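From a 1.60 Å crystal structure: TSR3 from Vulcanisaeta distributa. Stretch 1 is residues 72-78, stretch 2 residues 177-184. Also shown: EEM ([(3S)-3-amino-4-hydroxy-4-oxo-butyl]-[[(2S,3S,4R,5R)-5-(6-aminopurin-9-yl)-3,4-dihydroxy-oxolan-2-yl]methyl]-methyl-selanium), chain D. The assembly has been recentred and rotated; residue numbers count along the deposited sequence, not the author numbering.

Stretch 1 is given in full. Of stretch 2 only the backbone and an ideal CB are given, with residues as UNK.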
# COMPACT_ATOMS: atom_id res chain seq x y z
N SER A 72 11.77 -5.77 1.13
CA SER A 72 11.31 -7.06 0.64
C SER A 72 10.15 -7.54 1.50
O SER A 72 10.06 -7.19 2.68
CB SER A 72 12.44 -8.09 0.64
OG SER A 72 12.76 -8.47 1.96
N TRP A 73 9.25 -8.34 0.93
CA TRP A 73 8.15 -8.89 1.71
C TRP A 73 8.66 -9.87 2.77
O TRP A 73 8.02 -10.06 3.81
CB TRP A 73 7.12 -9.57 0.81
CG TRP A 73 6.08 -8.61 0.31
CD1 TRP A 73 5.97 -8.10 -0.95
CD2 TRP A 73 5.02 -8.02 1.08
NE1 TRP A 73 4.89 -7.23 -1.01
CE2 TRP A 73 4.30 -7.17 0.22
CE3 TRP A 73 4.62 -8.13 2.42
CZ2 TRP A 73 3.19 -6.44 0.65
CZ3 TRP A 73 3.51 -7.40 2.84
CH2 TRP A 73 2.82 -6.57 1.96
N LYS A 74 9.82 -10.47 2.52
CA LYS A 74 10.42 -11.38 3.49
C LYS A 74 10.83 -10.65 4.77
O LYS A 74 10.85 -11.24 5.85
CB LYS A 74 11.63 -12.10 2.88
CG LYS A 74 12.22 -13.17 3.78
CD LYS A 74 13.08 -14.16 3.01
CE LYS A 74 13.77 -15.14 3.96
NZ LYS A 74 12.80 -15.91 4.78
N ARG A 75 11.15 -9.36 4.64
CA ARG A 75 11.54 -8.55 5.79
C ARG A 75 10.43 -7.64 6.31
O ARG A 75 10.59 -7.01 7.35
CB ARG A 75 12.76 -7.68 5.44
CG ARG A 75 14.06 -8.45 5.26
CD ARG A 75 15.22 -7.64 5.82
NE ARG A 75 14.98 -7.27 7.21
CZ ARG A 75 15.62 -6.29 7.85
NH1 ARG A 75 16.55 -5.58 7.22
NH2 ARG A 75 15.33 -6.03 9.11
N ALA A 76 9.32 -7.56 5.58
CA ALA A 76 8.30 -6.55 5.83
C ALA A 76 7.72 -6.57 7.24
O ALA A 76 7.55 -5.52 7.87
CB ALA A 76 7.17 -6.68 4.81
N VAL A 77 7.43 -7.76 7.76
CA VAL A 77 6.84 -7.86 9.09
C VAL A 77 7.82 -7.36 10.14
O VAL A 77 7.48 -6.52 10.97
CB VAL A 77 6.40 -9.29 9.43
CG1 VAL A 77 5.85 -9.36 10.84
CG2 VAL A 77 5.35 -9.77 8.43
N ASP A 78 9.05 -7.85 10.09
CA ASP A 78 10.07 -7.46 11.05
C ASP A 78 10.32 -5.94 11.04
O ASP A 78 10.41 -5.32 12.09
CB ASP A 78 11.38 -8.19 10.76
CG ASP A 78 12.46 -7.88 11.78
OD1 ASP A 78 12.36 -8.40 12.91
OD2 ASP A 78 13.39 -7.12 11.45
N UNK A 177 -1.09 -14.93 5.44
CA UNK A 177 -0.61 -14.59 4.10
C UNK A 177 0.79 -14.01 4.15
O UNK A 177 1.61 -14.24 3.25
CB UNK A 177 -1.56 -13.60 3.42
N UNK A 178 1.08 -13.24 5.20
CA UNK A 178 2.39 -12.63 5.34
C UNK A 178 3.40 -13.60 5.95
O UNK A 178 4.59 -13.54 5.63
CB UNK A 178 2.29 -11.37 6.20
N UNK A 179 2.92 -14.47 6.84
CA UNK A 179 3.77 -15.48 7.45
C UNK A 179 4.41 -16.36 6.38
O UNK A 179 5.57 -16.76 6.49
CB UNK A 179 2.97 -16.33 8.43
N UNK A 180 3.64 -16.63 5.32
CA UNK A 180 4.12 -17.41 4.18
C UNK A 180 5.36 -16.78 3.55
O UNK A 180 6.32 -17.47 3.22
CB UNK A 180 3.01 -17.55 3.13
N UNK A 181 5.34 -15.46 3.41
CA UNK A 181 6.44 -14.73 2.80
C UNK A 181 7.59 -14.53 3.77
O UNK A 181 8.76 -14.52 3.38
CB UNK A 181 5.95 -13.37 2.28
N UNK A 182 7.26 -14.36 5.04
CA UNK A 182 8.26 -14.21 6.09
C UNK A 182 9.13 -15.47 6.18
O UNK A 182 10.35 -15.39 6.31
CB UNK A 182 7.59 -13.93 7.43
N UNK A 183 8.48 -16.63 6.09
CA UNK A 183 9.15 -17.91 6.33
C UNK A 183 9.61 -18.62 5.06
O UNK A 183 10.10 -19.75 5.13
CB UNK A 183 8.21 -18.84 7.11
N UNK A 184 9.46 -17.97 3.91
CA UNK A 184 9.83 -18.58 2.65
C UNK A 184 10.66 -17.67 1.76
O UNK A 184 11.86 -17.49 1.98
CB UNK A 184 8.57 -19.01 1.90
C2 EEM D . -0.54 -1.86 3.40
N3 EEM D . 0.52 -1.57 2.72
C4 EEM D . 0.89 -2.33 1.70
C1' EEM D . 2.94 -1.23 0.73
C2' EEM D . 3.80 -1.36 2.01
C3' EEM D . 4.81 -2.22 1.60
C4' EEM D . 5.11 -1.99 0.31
C5' EEM D . 5.41 -3.21 -0.49
O EEM D . 7.09 -3.00 -5.38
C EEM D . 8.06 -3.69 -5.26
OXT EEM D . 9.04 -3.51 -5.96
CA EEM D . 8.10 -4.77 -4.19
N EEM D . 9.29 -5.56 -4.40
CB EEM D . 8.12 -4.04 -2.86
CG EEM D . 7.82 -4.92 -1.66
SE EEM D . 7.23 -3.82 -0.12
CE EEM D . 7.08 -4.92 1.47
O4' EEM D . 3.70 -1.50 -0.26
O3' EEM D . 5.96 -2.23 2.54
O2' EEM D . 4.34 -0.04 2.15
N9 EEM D . 1.91 -2.30 0.83
C8 EEM D . 1.75 -3.35 0.04
N7 EEM D . 0.69 -4.05 0.37
C5 EEM D . 0.11 -3.43 1.42
N1 EEM D . -1.32 -2.90 3.17
C6 EEM D . -1.04 -3.72 2.20
N6 EEM D . -1.85 -4.85 1.94

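The helix at 177-182 passes the helix at 73-78 with axes 7.8 Å apart at closest approach and an angle of 116° between their N-to-C directions, so stretch 1 can guide only some of its positions.

At position 177 the ideal CB has nothing of stretch 1 within 5.5 Å, and many helix-compatible residues would suit; the residue is Leu177.

Position 178 points its CA-to-CB bond toward stretch 1, with the ideal CB 4.1 Å from Val77 CG2 and 5.3 Å from Trp73 CZ3. A methyl group and an indole ring offer no polar partner here, which favours a flexible or branched apolar chain such as leucine, isoleucine or methionine. The residue is Met178, present as selenomethionine. Its CB packs 4.1 Å from Val77 CG2, and its CG lies 4.2 Å from Trp73 CZ3, approaching the indole obliquely, while methyl CE of the ligand EEM lies over one face of that ring.

Positions 179 and 180 have no stretch 1 atom near their ideal CB atoms, and at 179 the bond points away. Polar or apolar residues are equally plausible; they are Arg179 and Val180.

At position 181 CA-to-CB again points toward stretch 1, the ideal CB lying 4.2 Å from Trp73 O and 4.8 Å from Lys74 N. The nearby CB of Trp73 invites an apolar chain, with leucine, methionine or isoleucine all reasonable. Leu181, with chi1 m and chi2 t, brings CD1 to 3.7 Å from Trp73 CB. Its backbone contributes as well: Leu181 O receives a CA-H...O contact from Lys74 CA at 3.6 Å.

Position 182 has its CA-to-CB bond directed away, yet the helices are close here, with Lys74 CA and the CA of 182 separated by 4.4 Å. The ideal CB is 4.5 Å from Lys74 O and 4.8 Å from Val77 CG2, so stretch 1 sets no tight limit on size, and small, polar or longer outward-directed side chains would all suit, serine or threonine among them. Thr182 takes chi1 m. Its OG1 lies 3.5 Å from Val77 CG2, donates to Met178 O at 3.0 Å and accepts from a water at 2.7 Å; the same water accepts from Val77 N at 2.9 Å, linking the helices. Lys74 NZ donates to Thr182 O at 2.9 Å, a bond that asks nothing of the side chain.

Position 183, just beyond the helix with phi/psi -97/6, points away and would accept many polar residues; it is Asn183.

At 184 an ideal CB would sit 3.0 Å from the backbone O of 180, which favours glycine. Gly184 O accepts a weak hydrogen bond from Lys74 NZ at 3.3 Å.

Stretch 2 177-184: LMRVLTNG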
# COMPACT_ATOMS: atom_id res chain seq x y z
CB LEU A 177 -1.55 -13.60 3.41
CG LEU A 177 -2.98 -14.07 3.12
CD1 LEU A 177 -3.76 -12.96 2.43
CD2 LEU A 177 -2.97 -15.34 2.28
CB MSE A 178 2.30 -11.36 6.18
CG MSE A 178 1.70 -10.20 5.42
SE MSE A 178 1.59 -8.62 6.53
CE MSE A 178 0.40 -9.33 7.91
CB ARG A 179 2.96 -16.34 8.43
CG ARG A 179 3.79 -17.00 9.53
CD ARG A 179 3.01 -17.10 10.83
NE ARG A 179 1.65 -17.58 10.60
CZ ARG A 179 0.58 -17.14 11.25
NH1 ARG A 179 0.71 -16.20 12.18
NH2 ARG A 179 -0.62 -17.64 10.98
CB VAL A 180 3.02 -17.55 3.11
CG1 VAL A 180 3.60 -18.10 1.81
CG2 VAL A 180 1.89 -18.44 3.62
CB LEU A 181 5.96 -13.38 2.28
CG LEU A 181 5.00 -13.46 1.10
CD1 LEU A 181 4.46 -12.08 0.80
CD2 LEU A 181 5.69 -14.03 -0.12
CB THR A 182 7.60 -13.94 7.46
OG1 THR A 182 6.84 -12.73 7.39
CG2 THR A 182 8.66 -13.80 8.55
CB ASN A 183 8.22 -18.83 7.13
CG ASN A 183 7.97 -18.32 8.53
OD1 ASN A 183 8.79 -17.62 9.11
ND2 ASN A 183 6.81 -18.68 9.09
O HOH W 1 7.93 -10.38 6.61
O HOH W 2 5.26 -10.87 4.59
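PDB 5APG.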